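Local coordinates for methionine-binding lipoprotein MetQ (Bacillus subtilis subsp. subtilis, PDB 4GOT) that probably captures methionine outside the cell and hands it to the membrane permease of the MetNPQ ABC importer, at residues Q117-A122 with E195-K200; M123-N126 with T131-S134; D234-E237 with A243-P246; K94-K97 with L102-G105; A11-P16 with K44-A49. One frame throughout, in Å; residues are numbered along the deposited sequence.

Contact 1. Residues Q117-A122 with E195-K200. With MSE (selenomethionine), chain B.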
# COMPACT_ATOMS: atom_id res chain seq x y z
N GLN A 117 -1.12 -2.10 11.17
CA GLN A 117 -1.83 -1.68 12.37
C GLN A 117 -1.19 -0.43 12.99
O GLN A 117 -1.92 0.44 13.45
CB GLN A 117 -1.88 -2.80 13.41
CG GLN A 117 -2.68 -4.04 12.96
CD GLN A 117 -4.14 -3.75 12.65
OE1 GLN A 117 -4.59 -3.82 11.47
NE2 GLN A 117 -4.90 -3.40 13.69
N GLY A 118 0.13 -0.36 13.01
CA GLY A 118 0.84 0.82 13.52
C GLY A 118 0.66 2.06 12.62
O GLY A 118 0.56 3.19 13.10
N ARG A 119 0.59 1.84 11.31
CA ARG A 119 0.40 2.94 10.33
C ARG A 119 -0.94 3.68 10.58
O ARG A 119 -1.00 4.88 10.61
CB ARG A 119 0.43 2.37 8.91
CG ARG A 119 0.48 3.40 7.81
CD ARG A 119 0.45 2.76 6.42
NE ARG A 119 0.68 3.79 5.42
CZ ARG A 119 0.59 3.61 4.11
NH1 ARG A 119 0.29 2.43 3.57
NH2 ARG A 119 0.82 4.65 3.31
N MSE A 120 -2.02 2.91 10.70
CA MSE A 120 -3.35 3.41 11.08
C MSE A 120 -3.40 4.11 12.43
O MSE A 120 -3.86 5.26 12.54
CB MSE A 120 -4.35 2.23 11.06
CG MSE A 120 -4.48 1.66 9.69
SE MSE A 120 -5.56 0.07 9.66
CE MSE A 120 -4.36 -1.46 9.46
N LEU A 121 -2.89 3.46 13.47
CA LEU A 121 -2.93 4.05 14.80
C LEU A 121 -2.11 5.35 14.90
O LEU A 121 -2.45 6.24 15.69
CB LEU A 121 -2.49 3.03 15.87
CG LEU A 121 -3.39 1.79 15.96
CD1 LEU A 121 -2.86 0.89 17.06
CD2 LEU A 121 -4.88 2.11 16.13
N ALA A 122 -1.05 5.46 14.08
CA ALA A 122 -0.14 6.61 14.13
C ALA A 122 -0.87 7.84 13.62
O ALA A 122 -0.63 8.94 14.10
CB ALA A 122 1.13 6.35 13.32
N GLU A 195 -8.69 12.92 6.36
CA GLU A 195 -7.33 12.97 6.89
C GLU A 195 -6.44 12.13 5.97
O GLU A 195 -6.85 11.04 5.56
CB GLU A 195 -7.29 12.41 8.31
CG GLU A 195 -5.94 12.46 9.05
CD GLU A 195 -5.70 13.74 9.81
OE1 GLU A 195 -6.56 14.66 9.75
OE2 GLU A 195 -4.65 13.80 10.48
N VAL A 196 -5.28 12.69 5.60
CA VAL A 196 -4.24 12.04 4.77
C VAL A 196 -2.92 11.97 5.58
O VAL A 196 -2.53 12.96 6.20
CB VAL A 196 -4.00 12.81 3.42
CG1 VAL A 196 -3.06 12.02 2.50
CG2 VAL A 196 -5.31 13.12 2.70
N GLU A 197 -2.30 10.80 5.59
CA GLU A 197 -0.95 10.55 6.14
C GLU A 197 0.12 11.53 5.68
O GLU A 197 0.24 11.82 4.49
CB GLU A 197 -0.50 9.17 5.67
CG GLU A 197 0.62 8.54 6.48
CD GLU A 197 1.05 7.17 5.97
OE1 GLU A 197 0.83 6.87 4.76
OE2 GLU A 197 1.62 6.37 6.77
N SER A 198 0.92 12.00 6.63
CA SER A 198 2.11 12.75 6.30
C SER A 198 3.07 11.97 5.38
O SER A 198 3.30 10.77 5.57
CB SER A 198 2.82 13.16 7.59
OG SER A 198 3.98 13.91 7.29
N THR A 199 3.61 12.65 4.36
CA THR A 199 4.70 12.11 3.52
C THR A 199 6.09 12.13 4.22
O THR A 199 7.00 11.49 3.73
CB THR A 199 4.80 12.83 2.14
OG1 THR A 199 5.24 14.19 2.31
CG2 THR A 199 3.46 12.85 1.42
N LYS A 200 6.22 12.83 5.36
CA LYS A 200 7.47 12.91 6.11
C LYS A 200 7.70 11.65 6.94
O LYS A 200 6.76 11.12 7.51
CB LYS A 200 7.51 14.12 7.08
CG LYS A 200 7.34 15.51 6.45
CD LYS A 200 7.51 16.67 7.45
CE LYS A 200 8.79 16.54 8.28
NZ LYS A 200 9.26 17.78 8.97
N MSE B . -0.62 0.02 -1.96
CA MSE B . -0.89 -0.14 -0.51
C MSE B . -0.45 1.10 0.34
O MSE B . 0.66 1.51 0.16
OXT MSE B . -1.13 1.68 1.22
CB MSE B . -0.13 -1.38 0.00
CG MSE B . -0.51 -1.86 1.36
SE MSE B . 0.67 -3.31 2.02
CE MSE B . -0.14 -4.87 0.87
O HOH W 1 0.79 6.51 9.62
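R119, on helix 117-126, reaches across to E197, and its guanidinium divides its nitrogens between that carboxylate and the bound selenomethionine. From CB the chain runs out fully extended, with CG opposite the backbone N (chi1 -171°), and it meets the E197 side chain at about a right angle. R119 CG already lies 3.3 Å from E197 OE2. Beyond CD, R119 NE donates at 3.1 Å on the syn side of E197 OE2, tilted 29° out of the carboxylate plane, and also, weakly, to OE1. R119 NH2 completes this side-on salt bridge at 2.7 Å from E197 OE1, on its syn lone pair. This is the ligand pocket of a two-domain, type II periplasmic binding protein fold: R119 NH1 bonds MSE OXT at 2.8 Å and forms a salt bridge with E116. Losing the guanidinium to an alanine here would probably leave E197 and the ligand carboxylate without their shared cationic partner. E197 OE1 also accepts from the backbone N of F89, which would further fix the carboxylate that orients the guanidinium. On the helix side, one water donates to both R119 O, at 2.6 Å, and E197 OE2, at 3.0 Å.

Contact 2. Residues M123-N126 with T131-S134; sequences MLEN and TLDS
E125, near the end of helix 117-126, and T131, in the short strand 131-132, bring their CA atoms to within 5.4 Å of each other as the chain doubles back through the intervening loop. This short loop joins the helix to strand 131-132, which pairs with 146-148 as a small two-stranded antiparallel sheet at the surface of the protein. T131 and D133 make backbone hydrogen bonds to residues of the partner segment around 145-148. The amide of L132, between them, is instead taken by a side chain of the helix, E125.

The CG of this glutamate stands opposite the backbone N (chi1 179°) and the chain remains extended, so the carboxylate is carried straight out from the helix to the strand. L132 N donates to E125 OE2 at 2.7 Å, in an almost linear bond (172°). The donor comes from above the carboxylate plane, 61° out of it, not from within it. The same oxygen, E125 OE2, lies 3.5 Å from T131 CA, so it sits against the strand backbone just where T131 leads into L132. The leucine side chain also packs on I146 of the partner strand. On the glutamate, E125 OE1, the other carboxylate oxygen, rests 3.7 Å from the L132 methyl CD1.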
# COMPACT_ATOMS: atom_id res chain seq x y z
N MSE A 123 -1.76 7.65 12.64
CA MSE A 123 -2.61 8.74 12.16
C MSE A 123 -3.57 9.25 13.21
O MSE A 123 -3.81 10.44 13.29
CB MSE A 123 -3.43 8.30 10.94
CG MSE A 123 -2.57 8.18 9.71
SE MSE A 123 -3.59 7.77 8.14
CE MSE A 123 -4.29 9.58 7.80
N LEU A 124 -4.14 8.33 14.00
CA LEU A 124 -5.01 8.72 15.09
C LEU A 124 -4.20 9.40 16.20
O LEU A 124 -4.69 10.31 16.82
CB LEU A 124 -5.77 7.55 15.66
CG LEU A 124 -6.63 6.71 14.68
CD1 LEU A 124 -7.44 5.66 15.43
CD2 LEU A 124 -7.54 7.63 13.87
N GLU A 125 -2.96 8.97 16.44
CA GLU A 125 -2.17 9.58 17.51
C GLU A 125 -1.75 11.00 17.10
O GLU A 125 -1.79 11.93 17.90
CB GLU A 125 -0.95 8.70 17.87
CG GLU A 125 -0.08 9.31 18.98
CD GLU A 125 1.09 8.42 19.40
OE1 GLU A 125 1.80 7.88 18.50
OE2 GLU A 125 1.30 8.27 20.63
N ASN A 126 -1.35 11.14 15.84
CA ASN A 126 -1.02 12.44 15.25
C ASN A 126 -2.22 13.41 15.25
O ASN A 126 -2.02 14.61 15.44
CB ASN A 126 -0.50 12.25 13.81
CG ASN A 126 -0.30 13.58 13.08
OD1 ASN A 126 0.71 14.25 13.29
ND2 ASN A 126 -1.28 13.98 12.27
N THR A 131 -3.04 8.01 22.46
CA THR A 131 -1.58 7.98 22.64
C THR A 131 -1.17 6.50 22.59
O THR A 131 -1.92 5.62 23.03
CB THR A 131 -1.07 8.64 23.93
OG1 THR A 131 -1.47 7.83 25.03
CG2 THR A 131 -1.60 10.07 24.15
N LEU A 132 -0.00 6.26 21.97
CA LEU A 132 0.60 4.93 21.87
C LEU A 132 1.79 4.87 22.83
O LEU A 132 2.43 5.90 23.10
CB LEU A 132 1.04 4.63 20.43
CG LEU A 132 -0.06 4.37 19.39
CD1 LEU A 132 0.57 4.45 18.01
CD2 LEU A 132 -0.77 3.03 19.59
N ASP A 133 2.04 3.68 23.38
CA ASP A 133 3.23 3.40 24.20
C ASP A 133 4.54 3.84 23.48
O ASP A 133 4.91 3.28 22.46
CB ASP A 133 3.26 1.90 24.52
CG ASP A 133 4.41 1.50 25.45
OD1 ASP A 133 5.19 2.34 25.93
OD2 ASP A 133 4.53 0.29 25.72
N SER A 134 5.26 4.83 24.02
CA SER A 134 6.46 5.31 23.37
C SER A 134 7.61 4.26 23.33
O SER A 134 8.61 4.47 22.64
CB SER A 134 6.94 6.61 24.01
OG SER A 134 7.44 6.34 25.31

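Contact 3. Residues D234-E237 with A243-P246; sequences DFIE and AVLP
The one flat group in the contact is the peptide joining V244 to L245, and a methyl of I236 sits over one of its faces, with I236 CG2 3.6 Å from V244 O. The pyrrolidine of P246, a puckered ring, meets the same methyl through its CD atom, P246 CD lying 3.9 Å from I236 CG2. No aromatic face takes part.

I236 CG2 therefore carries nearly all of the contact. With chi1 at -67°, CG1 stands beside the backbone N, and CG2, opposite that nitrogen, is directed at the strand. I236 CG2 touches V244 CG1 at 3.6 Å, the two side chains crossing at about a right angle.

The contact joins helix 230-239 to the chain's last strand, 245-246, after a short turn. That strand is an outer member of the six-stranded mixed sheet of one lobe of this type II binding protein fold, running antiparallel to strand 78-86 and bonded to it by the backbone of L245 with L86. I236 also packs on I20 of helix 14-29, so this apolar surface is shared by two helices and the sheet edge. V244 reaches V179 of helix 179-184, and its side chain is about 8 Å from the bound selenomethionine.

A water lies between the two backbones, 3.1 Å from I236 O and 2.6 Å from V244 O, and probably bridges them.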
# COMPACT_ATOMS: atom_id res chain seq x y z
N ASP A 234 6.87 11.29 -14.09
CA ASP A 234 5.93 12.32 -14.60
C ASP A 234 4.52 11.73 -14.83
O ASP A 234 3.51 12.39 -14.58
CB ASP A 234 6.44 12.91 -15.91
CG ASP A 234 7.65 13.82 -15.74
OD1 ASP A 234 7.95 14.27 -14.60
OD2 ASP A 234 8.29 14.12 -16.78
N PHE A 235 4.44 10.50 -15.32
CA PHE A 235 3.12 9.82 -15.48
C PHE A 235 2.40 9.70 -14.15
O PHE A 235 1.25 10.11 -14.02
CB PHE A 235 3.28 8.43 -16.14
CG PHE A 235 2.03 7.57 -16.10
CD1 PHE A 235 1.04 7.71 -17.06
CD2 PHE A 235 1.87 6.59 -15.12
CE1 PHE A 235 -0.10 6.90 -17.03
CE2 PHE A 235 0.73 5.79 -15.08
CZ PHE A 235 -0.25 5.94 -16.04
N ILE A 236 3.11 9.16 -13.15
CA ILE A 236 2.57 8.99 -11.82
C ILE A 236 2.09 10.31 -11.26
O ILE A 236 0.97 10.41 -10.74
CB ILE A 236 3.59 8.35 -10.85
CG1 ILE A 236 3.91 6.89 -11.25
CG2 ILE A 236 3.08 8.35 -9.41
CD1 ILE A 236 5.07 6.24 -10.49
N GLU A 237 2.95 11.32 -11.35
CA GLU A 237 2.66 12.59 -10.78
C GLU A 237 1.38 13.21 -11.38
O GLU A 237 0.53 13.70 -10.63
CB GLU A 237 3.87 13.53 -10.92
CG GLU A 237 3.72 14.87 -10.21
CD GLU A 237 3.40 16.06 -11.14
OE1 GLU A 237 3.88 16.09 -12.31
OE2 GLU A 237 2.70 16.99 -10.67
N ALA A 243 -2.23 11.80 -5.11
CA ALA A 243 -2.58 10.63 -4.26
C ALA A 243 -1.44 9.59 -4.24
O ALA A 243 -1.32 8.77 -3.31
CB ALA A 243 -3.90 10.00 -4.74
N VAL A 244 -0.65 9.60 -5.31
CA VAL A 244 0.47 8.67 -5.50
C VAL A 244 1.66 9.52 -5.86
O VAL A 244 1.57 10.30 -6.79
CB VAL A 244 0.20 7.67 -6.66
CG1 VAL A 244 1.31 6.63 -6.81
CG2 VAL A 244 -1.13 6.98 -6.46
N LEU A 245 2.78 9.27 -5.20
CA LEU A 245 3.98 10.05 -5.33
C LEU A 245 5.17 9.13 -5.70
O LEU A 245 5.41 8.14 -4.99
CB LEU A 245 4.25 10.72 -3.97
CG LEU A 245 3.04 11.48 -3.40
CD1 LEU A 245 3.35 11.89 -1.96
CD2 LEU A 245 2.70 12.69 -4.30
N PRO A 246 5.92 9.45 -6.77
CA PRO A 246 7.15 8.67 -7.07
C PRO A 246 8.19 8.86 -5.95
O PRO A 246 8.13 9.87 -5.30
CB PRO A 246 7.64 9.25 -8.41
CG PRO A 246 6.90 10.54 -8.61
CD PRO A 246 5.75 10.61 -7.67
O HOH W 2 -0.04 11.79 -8.20

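Contact 4. Residues K94-K97 with L102-G105; sequences KTYK and LPDG
Y96 and L102, with CA atoms 6.8 Å apart, bring together two parts of an irregular loop that bends back on itself. The tyrosine is the bridging side chain. Its CG lies beside its own backbone N (chi1 -65°), which turns the ring onto the L102-P103 pair, with L102 CA over one face.

Near the root of the ring, Y96 CD2 touches the L102 methyl CD2 at 3.8 Å, and that methyl is only slightly farther, 4.0 Å, from Y96 CG. Toward the phenol end the partner changes. Y96 CZ lies 3.7 Å from P103 CD, and Y96 OH stands 3.5 Å from P103 CG, the proline ring approaching at an oblique tilt. The leucine and the proline thus share the length of the tyrosine.

This loop leads from strand 90-92 to strand 107-111, both members of the five-stranded mixed sheet in the second lobe of the binding protein, at a distance from the ligand pocket. Replacing Y96 by an alanine would probably leave L102 CD2 and the P103 ring without the surface they rest on and let the two arms of the loop move apart.

Both arms have further ties. S93 OG accepts from the backbone N of Y96, while L102 O takes a hydrogen bond from K151 NZ, and the backbone of G105 pairs with that of K151. Y96 and L102 also both touch D173.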
# COMPACT_ATOMS: atom_id res chain seq x y z
N LYS A 94 -18.54 9.40 5.52
CA LYS A 94 -19.69 10.10 4.90
C LYS A 94 -20.40 11.02 5.87
O LYS A 94 -21.22 11.82 5.47
CB LYS A 94 -20.73 9.09 4.38
CG LYS A 94 -20.20 8.08 3.38
CD LYS A 94 -20.26 8.59 1.96
CE LYS A 94 -20.57 7.46 0.99
NZ LYS A 94 -21.96 6.89 1.16
N THR A 95 -20.08 10.89 7.16
CA THR A 95 -20.91 11.42 8.25
C THR A 95 -20.19 12.52 9.06
O THR A 95 -20.83 13.42 9.53
CB THR A 95 -21.42 10.26 9.17
OG1 THR A 95 -20.34 9.44 9.59
CG2 THR A 95 -22.41 9.34 8.42
N TYR A 96 -18.86 12.46 9.18
CA TYR A 96 -18.10 13.52 9.85
C TYR A 96 -17.04 14.15 8.93
O TYR A 96 -16.42 13.48 8.10
CB TYR A 96 -17.41 12.95 11.09
CG TYR A 96 -18.38 12.50 12.14
CD1 TYR A 96 -18.88 13.40 13.09
CD2 TYR A 96 -18.82 11.18 12.17
CE1 TYR A 96 -19.78 12.99 14.05
CE2 TYR A 96 -19.73 10.75 13.14
CZ TYR A 96 -20.20 11.67 14.07
OH TYR A 96 -21.08 11.25 15.02
N LYS A 97 -16.79 15.42 9.16
CA LYS A 97 -15.95 16.25 8.29
C LYS A 97 -14.47 16.19 8.67
O LYS A 97 -13.59 16.42 7.84
CB LYS A 97 -16.45 17.70 8.35
CG LYS A 97 -16.28 18.47 7.05
CD LYS A 97 -17.11 17.90 5.91
CE LYS A 97 -16.87 18.69 4.62
NZ LYS A 97 -17.58 18.10 3.45
N LEU A 102 -15.44 13.62 15.75
CA LEU A 102 -15.92 12.32 16.22
C LEU A 102 -16.32 12.40 17.68
O LEU A 102 -15.67 13.09 18.49
CB LEU A 102 -14.87 11.20 16.02
CG LEU A 102 -14.37 10.87 14.61
CD1 LEU A 102 -13.15 9.96 14.68
CD2 LEU A 102 -15.48 10.29 13.74
N PRO A 103 -17.42 11.72 18.04
CA PRO A 103 -17.96 11.74 19.39
C PRO A 103 -17.39 10.62 20.24
O PRO A 103 -16.84 9.66 19.71
CB PRO A 103 -19.45 11.49 19.14
CG PRO A 103 -19.44 10.52 17.99
CD PRO A 103 -18.30 10.97 17.11
N ASP A 104 -17.57 10.71 21.55
CA ASP A 104 -17.21 9.59 22.43
C ASP A 104 -17.89 8.31 21.98
O ASP A 104 -19.04 8.35 21.58
CB ASP A 104 -17.59 9.85 23.90
CG ASP A 104 -16.42 10.37 24.69
OD1 ASP A 104 -15.73 11.29 24.18
OD2 ASP A 104 -16.17 9.85 25.79
N GLY A 105 -17.17 7.20 22.04
CA GLY A 105 -17.68 5.91 21.61
C GLY A 105 -17.66 5.68 20.11
O GLY A 105 -18.11 4.63 19.65

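Contact 5. Residues A11-P16 with K44-A49; sequences AATKTP and KMYNKA
A chi1 of -70° sets the CG of Y46 beside its own backbone N and swings the phenol from helix 44-51 to the end of strand 7-12. In T13, chi1 of 41° leaves CG2 facing that phenol, the two side chains crossing at about a right angle. T13 CG2 comes to 3.4 Å from Y46 OH. Along the same ring, Y46 CD2 packs on A11 CB at 3.7 Å, and A11 C lies in the ring plane at its edge. Y46 CE2 is 3.4 Å from A12 C, so the tyrosine follows the backbone through three residues. The hydroxyl, Y46 OH, takes a hydrogen bond from the backbone N of L40 and lies 3.3 Å from A12 O, at best a weak hydrogen bond. All four touching residues are buried. F60, part of the ligand pocket, stacks on the Y46 ring, and the T13 side chain is about 5 Å from the selenomethionine, placing this contact just behind the binding site. Strand 7-12 runs parallel to strands 34-38 and 57-62 on its two sides, its A11 bonded to A57 and Y59 and its A12 to K38, while helix 44-51 lays Y46 against its end and through N47 touches helix 63-72.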
# COMPACT_ATOMS: atom_id res chain seq x y z
N ALA A 11 2.88 -9.75 -10.96
CA ALA A 11 1.54 -9.65 -10.29
C ALA A 11 1.48 -8.29 -9.61
O ALA A 11 2.44 -7.93 -8.90
CB ALA A 11 1.29 -10.79 -9.30
N ALA A 12 0.42 -7.52 -9.94
CA ALA A 12 0.22 -6.13 -9.46
C ALA A 12 -1.25 -5.86 -9.16
O ALA A 12 -2.17 -6.37 -9.84
CB ALA A 12 0.74 -5.12 -10.47
N THR A 13 -1.49 -5.03 -8.14
CA THR A 13 -2.84 -4.58 -7.85
C THR A 13 -3.28 -3.67 -9.03
O THR A 13 -2.41 -3.08 -9.73
CB THR A 13 -2.92 -3.88 -6.45
OG1 THR A 13 -1.77 -3.03 -6.24
CG2 THR A 13 -2.97 -4.92 -5.27
N LYS A 14 -4.59 -3.59 -9.27
CA LYS A 14 -5.15 -2.97 -10.47
C LYS A 14 -4.75 -1.55 -10.73
O LYS A 14 -4.44 -1.21 -11.88
CB LYS A 14 -6.68 -2.99 -10.45
CG LYS A 14 -7.28 -2.67 -11.82
CD LYS A 14 -8.69 -3.23 -11.89
CE LYS A 14 -9.50 -2.73 -13.08
NZ LYS A 14 -10.92 -2.59 -12.63
N THR A 15 -4.76 -0.75 -9.67
CA THR A 15 -4.42 0.66 -9.73
C THR A 15 -3.83 1.17 -8.38
O THR A 15 -4.36 0.89 -7.30
CB THR A 15 -5.64 1.52 -10.23
OG1 THR A 15 -5.26 2.89 -10.33
CG2 THR A 15 -6.88 1.36 -9.32
N PRO A 16 -2.74 1.93 -8.44
CA PRO A 16 -2.09 2.39 -9.70
C PRO A 16 -1.11 1.40 -10.34
O PRO A 16 -0.61 1.68 -11.43
CB PRO A 16 -1.28 3.60 -9.24
CG PRO A 16 -0.94 3.29 -7.83
CD PRO A 16 -2.14 2.59 -7.25
N LYS A 44 -3.16 -11.00 -0.08
CA LYS A 44 -2.48 -12.22 0.38
C LYS A 44 -2.03 -13.11 -0.79
O LYS A 44 -1.17 -13.96 -0.64
CB LYS A 44 -3.35 -13.02 1.36
CG LYS A 44 -3.53 -12.43 2.77
CD LYS A 44 -2.18 -12.14 3.46
CE LYS A 44 -2.07 -12.69 4.89
NZ LYS A 44 -3.16 -12.20 5.77
N MSE A 45 -2.63 -12.89 -1.97
CA MSE A 45 -2.30 -13.70 -3.13
C MSE A 45 -0.94 -13.40 -3.80
O MSE A 45 -0.36 -14.27 -4.47
CB MSE A 45 -3.42 -13.60 -4.19
CG MSE A 45 -4.68 -14.23 -3.69
SE MSE A 45 -6.05 -14.22 -5.10
CE MSE A 45 -5.17 -15.42 -6.38
N TYR A 46 -0.45 -12.17 -3.65
CA TYR A 46 0.66 -11.68 -4.48
C TYR A 46 1.99 -12.35 -4.11
O TYR A 46 2.69 -12.82 -4.98
CB TYR A 46 0.73 -10.15 -4.38
CG TYR A 46 -0.43 -9.48 -5.08
CD1 TYR A 46 -1.64 -9.25 -4.43
CD2 TYR A 46 -0.34 -9.11 -6.43
CE1 TYR A 46 -2.73 -8.66 -5.12
CE2 TYR A 46 -1.42 -8.55 -7.11
CZ TYR A 46 -2.61 -8.32 -6.46
OH TYR A 46 -3.64 -7.69 -7.16
N ASN A 47 2.34 -12.40 -2.83
CA ASN A 47 3.58 -13.06 -2.39
C ASN A 47 3.53 -14.56 -2.59
O ASN A 47 4.55 -15.20 -2.92
CB ASN A 47 3.89 -12.72 -0.94
CG ASN A 47 4.49 -11.34 -0.81
OD1 ASN A 47 5.19 -10.87 -1.74
ND2 ASN A 47 4.24 -10.67 0.31
N LYS A 48 2.34 -15.14 -2.44
CA LYS A 48 2.14 -16.56 -2.73
C LYS A 48 2.46 -16.89 -4.19
O LYS A 48 3.16 -17.89 -4.48
CB LYS A 48 0.72 -17.02 -2.38
CG LYS A 48 0.51 -18.52 -2.55
CD LYS A 48 -0.65 -19.01 -1.71
CE LYS A 48 -0.53 -20.48 -1.38
NZ LYS A 48 -0.34 -21.26 -2.63
N ALA A 49 1.97 -16.06 -5.12
CA ALA A 49 2.19 -16.28 -6.56
C ALA A 49 3.70 -16.23 -6.88
O ALA A 49 4.23 -17.07 -7.61
CB ALA A 49 1.39 -15.27 -7.40

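Along the chain contact 5 comes first, then contact 4, then contact 1, whose span encloses contact 2, and last contact 3. Contacts 3 and 5 both reach the six-stranded sheet of one lobe, with centres 19 Å apart, and touch where V244 CG2 lies 3.9 Å from P16 CG. Contacts 1 and 2 share helix 117-126 in the other lobe, centres 10 Å apart. Contact 4 lies in that lobe too, about 33 Å from contact 5 between centres. T199 CG2 meets L245 CD1 at 3.5 Å, joining contacts 1 and 3. R119 of contact 1 binds the ligand and the T13 side chain of contact 5 is about 5 Å from it, consistent with a solute held between lobes.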